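Local coordinates for protein cellulase (Uncultured bacterium, PDB 3WX5) that hydrolyses internal beta-1,4-glucosidic bonds of cellulose, as an endoglucanase of glycoside hydrolase family 12, at residues T47-E52 with A65-G70; P95-A100 with T213-A218; E99-L104 with D196-I201; N107-P112 with V189-Q194. All blocks are in the same frame, centred on the assembly; numbering follows the deposited sequence.

How the contacts relate
All four contacts are partly buried, but to different degrees. Contact 3 is the most apolar: four of its seven touching residues are buried and none is exposed, as aliphatic side chains bring the helix against strand 101-111. Contact 4 uses the same strand further on, pairing it with edge strand 191-196 through backbone bonds, and five of its eleven touching residues are exposed. Contacts 2 and 3 are closely joined, with centres 10 Å apart; they share E99 and A100, and V98 packs on I201 while L216 meets I101 and L104. Contact 2 adds a partly exposed arginine on a tyrosine. Contact 1, about 11 Å from contact 4 between nearest atoms, sets a buried histidine among polar partners.

Contact 1: T47-E52 with A65-G70; sequences TAQCIE and AEHSNG
H67 is held at both ring nitrogens, by T47 and by Q49. T47 OG1 lies at the ring edge, 2.6 Å from H67 ND1, a hydrogen bond in which either atom could be the donor. A chi1 of 43° sets OG1 between the backbone N and carbonyl carbon of T47, where it also meets a water bound by S68 N. At the far nitrogen, H67 NE2 donates to Q49 OE1 over 2.8 Å with an angle of 168° at the hydrogen, although the amide plane stands nearly upright to the ring. Q49 suits this place because its extended chain carries an amide that accepts from H67 and donates through NE2 to N40. E66 N gives a 2.9 Å bond to A48 O, next to the antiparallel, non-hydrogen-bonded pair Q49 and A65. The contact joins the start of strand 49-54, where a disulfide ties C50 to C23, to the loop leaving strand 60-65, its sheet neighbour. E66 is exposed, its carboxylate in a salt bridge with R64 and joined to A48 N by a water. With a partner for each nitrogen, the buried imidazole is fixed in rotation, and its role as donor to Q49 is consistent with a proton on NE2.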
# COMPACT_ATOMS: atom_id res chain seq x y z
N THR A 47 -6.43 14.30 -13.19
CA THR A 47 -7.60 13.51 -13.65
C THR A 47 -8.56 13.04 -12.54
O THR A 47 -8.16 12.78 -11.39
CB THR A 47 -7.19 12.32 -14.55
OG1 THR A 47 -6.03 11.67 -14.00
CG2 THR A 47 -6.81 12.86 -15.93
N ALA A 48 -9.83 12.89 -12.90
CA ALA A 48 -10.87 12.65 -11.92
C ALA A 48 -10.87 11.19 -11.43
O ALA A 48 -10.73 10.24 -12.21
CB ALA A 48 -12.25 13.02 -12.51
N GLN A 49 -11.21 11.05 -10.16
CA GLN A 49 -11.39 9.72 -9.55
C GLN A 49 -12.35 9.82 -8.39
O GLN A 49 -12.20 10.69 -7.53
CB GLN A 49 -10.03 9.19 -9.06
CG GLN A 49 -10.09 7.83 -8.39
CD GLN A 49 -8.74 7.49 -7.76
OE1 GLN A 49 -7.75 7.32 -8.45
NE2 GLN A 49 -8.68 7.54 -6.44
N CYS A 50 -13.27 8.86 -8.30
CA CYS A 50 -14.12 8.71 -7.13
C CYS A 50 -14.02 7.30 -6.58
O CYS A 50 -13.91 6.34 -7.33
CB CYS A 50 -15.59 8.99 -7.47
SG CYS A 50 -15.84 10.67 -8.12
N ILE A 51 -14.08 7.18 -5.25
CA ILE A 51 -14.25 5.86 -4.63
C ILE A 51 -15.49 5.85 -3.74
O ILE A 51 -15.74 6.81 -2.99
CB ILE A 51 -13.00 5.45 -3.80
CG1 ILE A 51 -12.62 6.53 -2.78
CG2 ILE A 51 -11.82 5.18 -4.77
CD1 ILE A 51 -11.36 6.17 -1.91
N GLU A 52 -16.19 4.72 -3.73
CA GLU A 52 -17.30 4.52 -2.82
C GLU A 52 -16.83 3.67 -1.65
O GLU A 52 -16.34 2.55 -1.84
CB GLU A 52 -18.46 3.85 -3.55
CG GLU A 52 -19.63 3.49 -2.65
CD GLU A 52 -20.79 2.89 -3.44
OE1 GLU A 52 -21.56 3.68 -4.02
OE2 GLU A 52 -20.86 1.65 -3.60
N ALA A 65 -12.65 6.60 -12.66
CA ALA A 65 -11.21 6.77 -12.79
C ALA A 65 -10.82 7.15 -14.20
O ALA A 65 -10.77 6.31 -15.08
CB ALA A 65 -10.46 5.49 -12.34
N GLU A 66 -10.54 8.43 -14.41
CA GLU A 66 -10.27 8.90 -15.75
C GLU A 66 -8.80 9.12 -16.07
O GLU A 66 -8.46 9.89 -16.96
CB GLU A 66 -11.09 10.16 -16.02
CG GLU A 66 -12.57 9.79 -15.96
CD GLU A 66 -13.47 10.99 -16.12
OE1 GLU A 66 -12.94 12.13 -16.23
OE2 GLU A 66 -14.70 10.78 -16.17
N HIS A 67 -7.94 8.31 -15.46
CA HIS A 67 -6.52 8.58 -15.55
C HIS A 67 -5.99 8.13 -16.89
O HIS A 67 -6.41 7.09 -17.44
CB HIS A 67 -5.77 7.87 -14.43
CG HIS A 67 -6.31 8.17 -13.08
ND1 HIS A 67 -6.48 9.47 -12.63
CD2 HIS A 67 -6.79 7.37 -12.10
CE1 HIS A 67 -7.05 9.44 -11.44
NE2 HIS A 67 -7.18 8.18 -11.06
N SER A 68 -5.05 8.91 -17.42
CA SER A 68 -4.29 8.45 -18.59
C SER A 68 -2.93 9.13 -18.54
O SER A 68 -2.72 10.18 -19.16
CB SER A 68 -5.00 8.81 -19.90
OG SER A 68 -4.29 8.25 -21.03
N ASN A 69 -2.04 8.56 -17.73
CA ASN A 69 -0.91 9.32 -17.16
C ASN A 69 0.41 8.81 -17.70
O ASN A 69 1.47 9.05 -17.12
CB ASN A 69 -0.93 9.20 -15.64
CG ASN A 69 -0.31 10.40 -14.93
OD1 ASN A 69 0.34 10.27 -13.87
ND2 ASN A 69 -0.54 11.58 -15.48
N GLY A 70 0.38 8.16 -18.86
CA GLY A 70 1.63 7.62 -19.40
C GLY A 70 2.21 6.58 -18.45
O GLY A 70 1.47 5.74 -17.93
O HOH W 1 -4.08 10.80 -15.69
O HOH W 2 -10.76 13.75 -15.55

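Contact 2: P95-A100 with T213-A218; sequences PLRVEA and TWYLHA
T213 O is gripped twice from the side of R97: directly by R97 NE at 2.8 Å, and through a water that donates to T213 O and accepts from R97 NH2. The direct bond lies near the guanidinium plane and is fairly straight, 165° at the hydrogen. R97 stays extended from CG to NE, which carries it across Y215. Its CG makes a CH-pi contact over the ring face, 4.0 Å from the centroid, and further out Y215 OH sits 3.4 Å above the centre of the guanidinium, whose plane is only 17° from that of the ring. Arginine suits this partly exposed place, since its methylenes can cover an aromatic face while its polar end binds a carbonyl. The backbones pair antiparallel, L96 and L216 exchanging two hydrogen bonds. V98 N then donates to W214 O over 2.8 Å as the chain enters a 3-10 turn. At the other end P95, preceded by a cis peptide, puts CB 3.5 Å from H217 ND1 and 3.9 Å from Y215 CB. L96 and L216 turn to the same side, where both touch I101 of strand 101-111; L216 also reaches L124 and F126 of strand 117-127, and V98 packs on F126 and on I201 and V205 of helix 197-206. Strand 96-97 thereby pairs with strand 215-225, close to the helix.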
# COMPACT_ATOMS: atom_id res chain seq x y z
N PRO A 95 4.15 4.97 14.97
CA PRO A 95 5.28 4.26 14.38
C PRO A 95 6.02 3.39 15.40
O PRO A 95 5.93 3.62 16.62
CB PRO A 95 6.18 5.40 13.87
CG PRO A 95 5.87 6.55 14.74
CD PRO A 95 4.38 6.42 15.04
N LEU A 96 6.68 2.35 14.91
CA LEU A 96 7.37 1.39 15.74
C LEU A 96 8.64 1.01 15.00
O LEU A 96 8.61 0.79 13.78
CB LEU A 96 6.51 0.14 15.92
CG LEU A 96 7.14 -0.98 16.76
CD1 LEU A 96 7.28 -0.52 18.22
CD2 LEU A 96 6.28 -2.24 16.68
N ARG A 97 9.75 0.94 15.73
CA ARG A 97 11.02 0.66 15.08
C ARG A 97 11.00 -0.72 14.46
O ARG A 97 10.47 -1.67 15.06
CB ARG A 97 12.16 0.76 16.10
CG ARG A 97 13.18 1.73 15.68
CD ARG A 97 14.12 2.12 16.79
NE ARG A 97 14.92 3.27 16.35
CZ ARG A 97 15.53 4.08 17.19
NH1 ARG A 97 15.46 3.82 18.48
NH2 ARG A 97 16.21 5.12 16.73
N VAL A 98 11.65 -0.87 13.31
CA VAL A 98 11.70 -2.18 12.68
C VAL A 98 12.26 -3.27 13.58
O VAL A 98 11.70 -4.36 13.69
CB VAL A 98 12.45 -2.14 11.35
CG1 VAL A 98 12.79 -3.56 10.84
CG2 VAL A 98 11.65 -1.34 10.32
N GLU A 99 13.31 -2.93 14.35
CA GLU A 99 13.93 -3.95 15.22
C GLU A 99 12.99 -4.30 16.41
O GLU A 99 13.19 -5.31 17.08
CB GLU A 99 15.29 -3.43 15.72
CG GLU A 99 15.15 -2.16 16.56
CD GLU A 99 16.48 -1.58 17.05
OE1 GLU A 99 17.53 -2.28 17.04
OE2 GLU A 99 16.47 -0.41 17.49
N ALA A 100 12.00 -3.45 16.65
CA ALA A 100 11.05 -3.59 17.76
C ALA A 100 9.71 -4.20 17.30
O ALA A 100 8.77 -4.31 18.08
CB ALA A 100 10.83 -2.24 18.42
N THR A 213 16.83 0.27 12.45
CA THR A 213 16.53 1.35 13.40
C THR A 213 15.56 2.40 12.82
O THR A 213 15.10 3.28 13.53
CB THR A 213 17.79 2.09 13.91
OG1 THR A 213 18.48 2.67 12.81
CG2 THR A 213 18.72 1.13 14.66
N TRP A 214 15.13 2.20 11.57
CA TRP A 214 14.08 3.05 11.01
C TRP A 214 12.72 2.63 11.59
O TRP A 214 12.56 1.48 11.99
CB TRP A 214 14.06 2.95 9.49
CG TRP A 214 15.24 3.62 8.82
CD1 TRP A 214 16.19 4.40 9.43
CD2 TRP A 214 15.63 3.50 7.45
NE1 TRP A 214 17.14 4.80 8.49
CE2 TRP A 214 16.81 4.26 7.27
CE3 TRP A 214 15.08 2.84 6.34
CZ2 TRP A 214 17.46 4.37 6.04
CZ3 TRP A 214 15.71 2.96 5.12
CH2 TRP A 214 16.87 3.74 4.97
N TYR A 215 11.77 3.56 11.65
CA TYR A 215 10.41 3.26 12.07
C TYR A 215 9.55 2.87 10.88
O TYR A 215 9.58 3.55 9.87
CB TYR A 215 9.80 4.51 12.66
CG TYR A 215 10.48 4.88 13.94
CD1 TYR A 215 10.14 4.24 15.14
CD2 TYR A 215 11.56 5.75 13.94
CE1 TYR A 215 10.80 4.53 16.32
CE2 TYR A 215 12.24 6.04 15.12
CZ TYR A 215 11.86 5.42 16.30
OH TYR A 215 12.53 5.70 17.46
N LEU A 216 8.72 1.85 11.07
CA LEU A 216 7.53 1.62 10.25
C LEU A 216 6.45 2.61 10.63
O LEU A 216 6.06 2.68 11.81
CB LEU A 216 7.03 0.19 10.45
CG LEU A 216 5.69 -0.17 9.78
CD1 LEU A 216 5.78 0.03 8.24
CD2 LEU A 216 5.29 -1.62 10.15
N HIS A 217 6.00 3.42 9.67
CA HIS A 217 4.96 4.42 9.95
C HIS A 217 3.56 4.00 9.56
O HIS A 217 2.59 4.37 10.22
CB HIS A 217 5.29 5.73 9.22
CG HIS A 217 6.44 6.46 9.82
ND1 HIS A 217 6.30 7.25 10.95
CD2 HIS A 217 7.77 6.40 9.56
CE1 HIS A 217 7.47 7.76 11.26
NE2 HIS A 217 8.39 7.25 10.45
N ALA A 218 3.45 3.26 8.46
CA ALA A 218 2.14 3.00 7.87
C ALA A 218 2.14 1.71 7.11
O ALA A 218 3.09 1.44 6.39
CB ALA A 218 1.76 4.15 6.91
O HOH W 3 15.71 6.09 13.88

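Contact 3: E99-L104 with D196-I201; sequences EAISRL and DLKAFI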
# COMPACT_ATOMS: atom_id res chain seq x y z
N GLU A 99 13.31 -2.93 14.35
CA GLU A 99 13.93 -3.95 15.22
C GLU A 99 12.99 -4.30 16.41
O GLU A 99 13.19 -5.31 17.08
CB GLU A 99 15.29 -3.43 15.72
CG GLU A 99 15.15 -2.16 16.56
CD GLU A 99 16.48 -1.58 17.05
OE1 GLU A 99 17.53 -2.28 17.04
OE2 GLU A 99 16.47 -0.41 17.49
N ALA A 100 12.00 -3.45 16.65
CA ALA A 100 11.05 -3.59 17.76
C ALA A 100 9.71 -4.20 17.30
O ALA A 100 8.77 -4.31 18.08
CB ALA A 100 10.83 -2.24 18.42
N ILE A 101 9.63 -4.63 16.05
CA ILE A 101 8.44 -5.37 15.59
C ILE A 101 8.63 -6.86 15.86
O ILE A 101 9.64 -7.42 15.43
CB ILE A 101 8.21 -5.18 14.08
CG1 ILE A 101 8.00 -3.69 13.75
CG2 ILE A 101 7.03 -6.04 13.59
CD1 ILE A 101 7.95 -3.41 12.22
N SER A 102 7.67 -7.51 16.52
CA SER A 102 7.71 -8.99 16.64
C SER A 102 6.99 -9.70 15.50
O SER A 102 7.55 -10.60 14.90
CB SER A 102 7.17 -9.51 17.98
OG SER A 102 5.83 -9.12 18.16
N ARG A 103 5.78 -9.26 15.20
CA ARG A 103 4.96 -9.88 14.14
C ARG A 103 4.16 -8.82 13.38
O ARG A 103 3.64 -7.88 13.98
CB ARG A 103 3.99 -10.91 14.72
CG ARG A 103 4.65 -12.22 15.17
CD ARG A 103 3.63 -13.16 15.88
NE ARG A 103 3.47 -12.84 17.31
CZ ARG A 103 2.63 -13.45 18.15
NH1 ARG A 103 1.83 -14.41 17.72
NH2 ARG A 103 2.57 -13.07 19.43
N LEU A 104 3.88 -9.11 12.12
CA LEU A 104 3.04 -8.23 11.33
C LEU A 104 2.39 -9.00 10.21
O LEU A 104 3.08 -9.55 9.35
CB LEU A 104 3.86 -7.08 10.77
CG LEU A 104 3.04 -6.09 9.94
CD1 LEU A 104 1.91 -5.43 10.78
CD2 LEU A 104 3.98 -5.02 9.29
N ASP A 196 2.39 -12.68 5.80
CA ASP A 196 3.43 -12.29 6.74
C ASP A 196 4.23 -11.09 6.23
O ASP A 196 5.20 -11.25 5.48
CB ASP A 196 4.36 -13.48 7.01
CG ASP A 196 5.43 -13.18 8.03
OD1 ASP A 196 5.56 -12.02 8.50
OD2 ASP A 196 6.15 -14.13 8.41
N LEU A 197 3.78 -9.88 6.57
CA LEU A 197 4.45 -8.67 6.10
C LEU A 197 5.89 -8.56 6.69
O LEU A 197 6.76 -7.96 6.05
CB LEU A 197 3.64 -7.41 6.47
CG LEU A 197 2.22 -7.37 5.89
CD1 LEU A 197 1.51 -6.05 6.19
CD2 LEU A 197 2.25 -7.66 4.37
N LYS A 198 6.10 -9.07 7.90
CA LYS A 198 7.43 -8.96 8.54
C LYS A 198 8.47 -9.72 7.70
O LYS A 198 9.63 -9.33 7.64
CB LYS A 198 7.37 -9.55 9.96
CG LYS A 198 8.63 -9.36 10.82
CD LYS A 198 8.96 -7.88 11.01
CE LYS A 198 10.19 -7.62 11.90
NZ LYS A 198 10.98 -8.81 12.36
N ALA A 199 8.05 -10.79 7.03
CA ALA A 199 9.01 -11.55 6.19
C ALA A 199 9.63 -10.62 5.15
O ALA A 199 10.85 -10.67 4.91
CB ALA A 199 8.34 -12.74 5.52
N PHE A 200 8.80 -9.78 4.52
CA PHE A 200 9.32 -8.83 3.52
C PHE A 200 10.22 -7.79 4.13
O PHE A 200 11.26 -7.44 3.57
CB PHE A 200 8.16 -8.15 2.76
CG PHE A 200 7.26 -9.12 2.05
CD1 PHE A 200 6.20 -9.71 2.72
CD2 PHE A 200 7.60 -9.59 0.77
CE1 PHE A 200 5.41 -10.69 2.13
CE2 PHE A 200 6.77 -10.51 0.13
CZ PHE A 200 5.67 -11.07 0.82
N ILE A 201 9.78 -7.22 5.24
CA ILE A 201 10.60 -6.31 5.97
C ILE A 201 11.98 -6.87 6.30
O ILE A 201 13.00 -6.23 6.03
CB ILE A 201 9.90 -5.84 7.27
CG1 ILE A 201 8.59 -5.14 6.90
CG2 ILE A 201 10.84 -4.92 8.02
CD1 ILE A 201 7.75 -4.61 8.14
O HOH W 4 12.44 -6.97 14.14
O HOH W 5 4.81 -11.71 11.12
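Strand 101-104 passes helix 197-201 with their axes 7.4 Å apart at closest and their directions 127° apart, L104 lying nearest K198. L104 O faces the first turn of the helix and accepts two weak hydrogen bonds, from L197 N at 2.9 Å and from K198 N at 3.4 Å. D196 stands at the N-cap, a place suited to a short carboxylate: its OD1 takes a capping bond from A199 N, which approaches from above the carboxylate plane, and a water carries OD1 on to L104 N. L104 has the most surface buried here. Its CD2 reaches both L197 CB, at 3.7 Å, and I201 CD1, at 4.0 Å. Such branched aliphatic chains fill the interior of the family 12 beta-jelly-roll, in which two sheets face each other and this helix packs against them; L104 and L197 both touch V219 of strand 215-225. Just before L104, S102 and R103 both face T242, a classic beta bulge. Lysine suits the partly exposed place of K198, its methylenes packing on I101 while its amine stays polar. The K198 chain bends at chi2 (60°), which directs CD onto I101 CG2, 3.7 Å away. Its NZ forms a salt bridge with D202 and binds a water that donates to I101 O.

Contact 4: N107-P112 with V189-Q194; sequences NWRLTP and VTEVTQ
T190 and N107 hold the two ends of this antiparallel pairing, with V192 between them. T190 O accepts from L110 N over 2.9 Å in a nearly straight bond, 173° at the hydrogen. L110 CG comes within 3.5 Å of T190 O, and T190 CG2 reaches P112 CG at 3.9 Å, so the small threonine methyl fits beside the proline ring at the surface. At the opposite end, N107 OD1 accepts from Q194 N over 2.7 Å. The N107 CG lies anti to the carbonyl carbon (chi1 -51°), and a chi2 of -21° turns OD1 to Q194 N. The amide oxygen does for Q194, within the corner that the chain turns at T193 and Q194, what a backbone carbonyl does elsewhere in the pair. V192 exchanges two hydrogen bonds with W108, and its CG2 packs 4.2 Å from W108 CB. On the other face R109 and E191 cross at a slant, their charged atoms not in contact; R109 NE forms a salt bridge with D236 instead. Beta-branched valine suits a strand position facing the interior, where V192 meets Y122 of strand 117-127 and L146 of strand 140-149. W108 reaches A120 and F223 on that side. Strand 191-196 is outermost in its sheet, and strand 101-111 joins it to strand 233-243.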
# COMPACT_ATOMS: atom_id res chain seq x y z
N ASN A 107 -4.68 -9.41 6.14
CA ASN A 107 -5.61 -9.92 5.14
C ASN A 107 -6.04 -8.85 4.13
O ASN A 107 -6.22 -7.69 4.49
CB ASN A 107 -6.89 -10.47 5.80
CG ASN A 107 -6.61 -11.45 6.93
OD1 ASN A 107 -5.53 -12.03 7.02
ND2 ASN A 107 -7.59 -11.61 7.81
N TRP A 108 -6.35 -9.27 2.90
CA TRP A 108 -6.91 -8.36 1.91
C TRP A 108 -7.54 -9.17 0.79
O TRP A 108 -7.03 -10.23 0.44
CB TRP A 108 -5.82 -7.45 1.32
CG TRP A 108 -6.36 -6.31 0.46
CD1 TRP A 108 -7.40 -5.46 0.77
CD2 TRP A 108 -5.81 -5.83 -0.78
NE1 TRP A 108 -7.61 -4.58 -0.28
CE2 TRP A 108 -6.64 -4.78 -1.23
CE3 TRP A 108 -4.71 -6.22 -1.57
CZ2 TRP A 108 -6.34 -4.03 -2.37
CZ3 TRP A 108 -4.44 -5.50 -2.73
CH2 TRP A 108 -5.27 -4.44 -3.14
N ARG A 109 -8.59 -8.64 0.18
CA ARG A 109 -9.16 -9.26 -1.01
C ARG A 109 -9.37 -8.16 -2.05
O ARG A 109 -9.84 -7.08 -1.73
CB ARG A 109 -10.50 -9.92 -0.68
CG ARG A 109 -11.16 -10.61 -1.87
CD ARG A 109 -12.36 -11.48 -1.44
NE ARG A 109 -13.51 -10.66 -1.06
CZ ARG A 109 -14.35 -10.11 -1.94
NH1 ARG A 109 -14.15 -10.28 -3.24
NH2 ARG A 109 -15.36 -9.37 -1.53
N LEU A 110 -8.98 -8.44 -3.29
CA LEU A 110 -9.15 -7.45 -4.33
C LEU A 110 -10.02 -8.03 -5.45
O LEU A 110 -10.03 -9.26 -5.70
CB LEU A 110 -7.79 -7.01 -4.86
CG LEU A 110 -6.97 -8.14 -5.51
CD1 LEU A 110 -6.85 -7.94 -7.01
CD2 LEU A 110 -5.60 -8.32 -4.87
N THR A 111 -10.75 -7.15 -6.12
CA THR A 111 -11.49 -7.55 -7.31
C THR A 111 -10.82 -6.87 -8.51
O THR A 111 -10.83 -5.64 -8.62
CB THR A 111 -12.98 -7.12 -7.16
OG1 THR A 111 -13.52 -7.70 -5.96
CG2 THR A 111 -13.80 -7.60 -8.37
N PRO A 112 -10.18 -7.67 -9.38
CA PRO A 112 -9.50 -7.14 -10.56
C PRO A 112 -10.47 -6.70 -11.65
O PRO A 112 -11.69 -6.94 -11.54
CB PRO A 112 -8.66 -8.32 -11.06
CG PRO A 112 -9.31 -9.53 -10.50
CD PRO A 112 -10.31 -9.13 -9.43
N VAL A 189 -2.46 -13.00 -7.52
CA VAL A 189 -3.57 -13.54 -6.74
C VAL A 189 -4.65 -12.48 -6.56
O VAL A 189 -4.43 -11.31 -6.88
CB VAL A 189 -3.12 -13.98 -5.32
CG1 VAL A 189 -2.26 -15.26 -5.37
CG2 VAL A 189 -2.39 -12.85 -4.61
N THR A 190 -5.79 -12.86 -6.00
CA THR A 190 -6.86 -11.91 -5.72
C THR A 190 -7.12 -11.79 -4.22
O THR A 190 -8.02 -11.07 -3.83
CB THR A 190 -8.16 -12.27 -6.48
OG1 THR A 190 -8.56 -13.61 -6.15
CG2 THR A 190 -7.89 -12.18 -7.99
N GLU A 191 -6.38 -12.53 -3.41
CA GLU A 191 -6.59 -12.47 -1.97
C GLU A 191 -5.35 -12.96 -1.25
O GLU A 191 -4.61 -13.78 -1.76
CB GLU A 191 -7.80 -13.34 -1.60
CG GLU A 191 -8.15 -13.39 -0.13
CD GLU A 191 -9.47 -14.14 0.13
OE1 GLU A 191 -9.99 -14.76 -0.83
OE2 GLU A 191 -9.98 -14.09 1.27
N VAL A 192 -5.08 -12.39 -0.08
CA VAL A 192 -4.10 -12.93 0.85
C VAL A 192 -4.74 -13.06 2.23
O VAL A 192 -5.57 -12.24 2.63
CB VAL A 192 -2.81 -12.05 0.96
CG1 VAL A 192 -2.09 -11.97 -0.38
CG2 VAL A 192 -3.15 -10.63 1.45
N THR A 193 -4.39 -14.15 2.90
CA THR A 193 -4.88 -14.43 4.25
C THR A 193 -3.68 -14.61 5.17
O THR A 193 -2.81 -15.47 4.92
CB THR A 193 -5.72 -15.73 4.26
OG1 THR A 193 -6.81 -15.57 3.34
CG2 THR A 193 -6.28 -16.00 5.66
N GLN A 194 -3.60 -13.73 6.17
CA GLN A 194 -2.50 -13.71 7.12
C GLN A 194 -1.15 -13.66 6.41
O GLN A 194 -0.19 -14.38 6.77
CB GLN A 194 -2.60 -14.94 8.06
CG GLN A 194 -3.92 -14.96 8.87
CD GLN A 194 -4.17 -16.28 9.59
OE1 GLN A 194 -5.27 -16.84 9.52
NE2 GLN A 194 -3.15 -16.80 10.22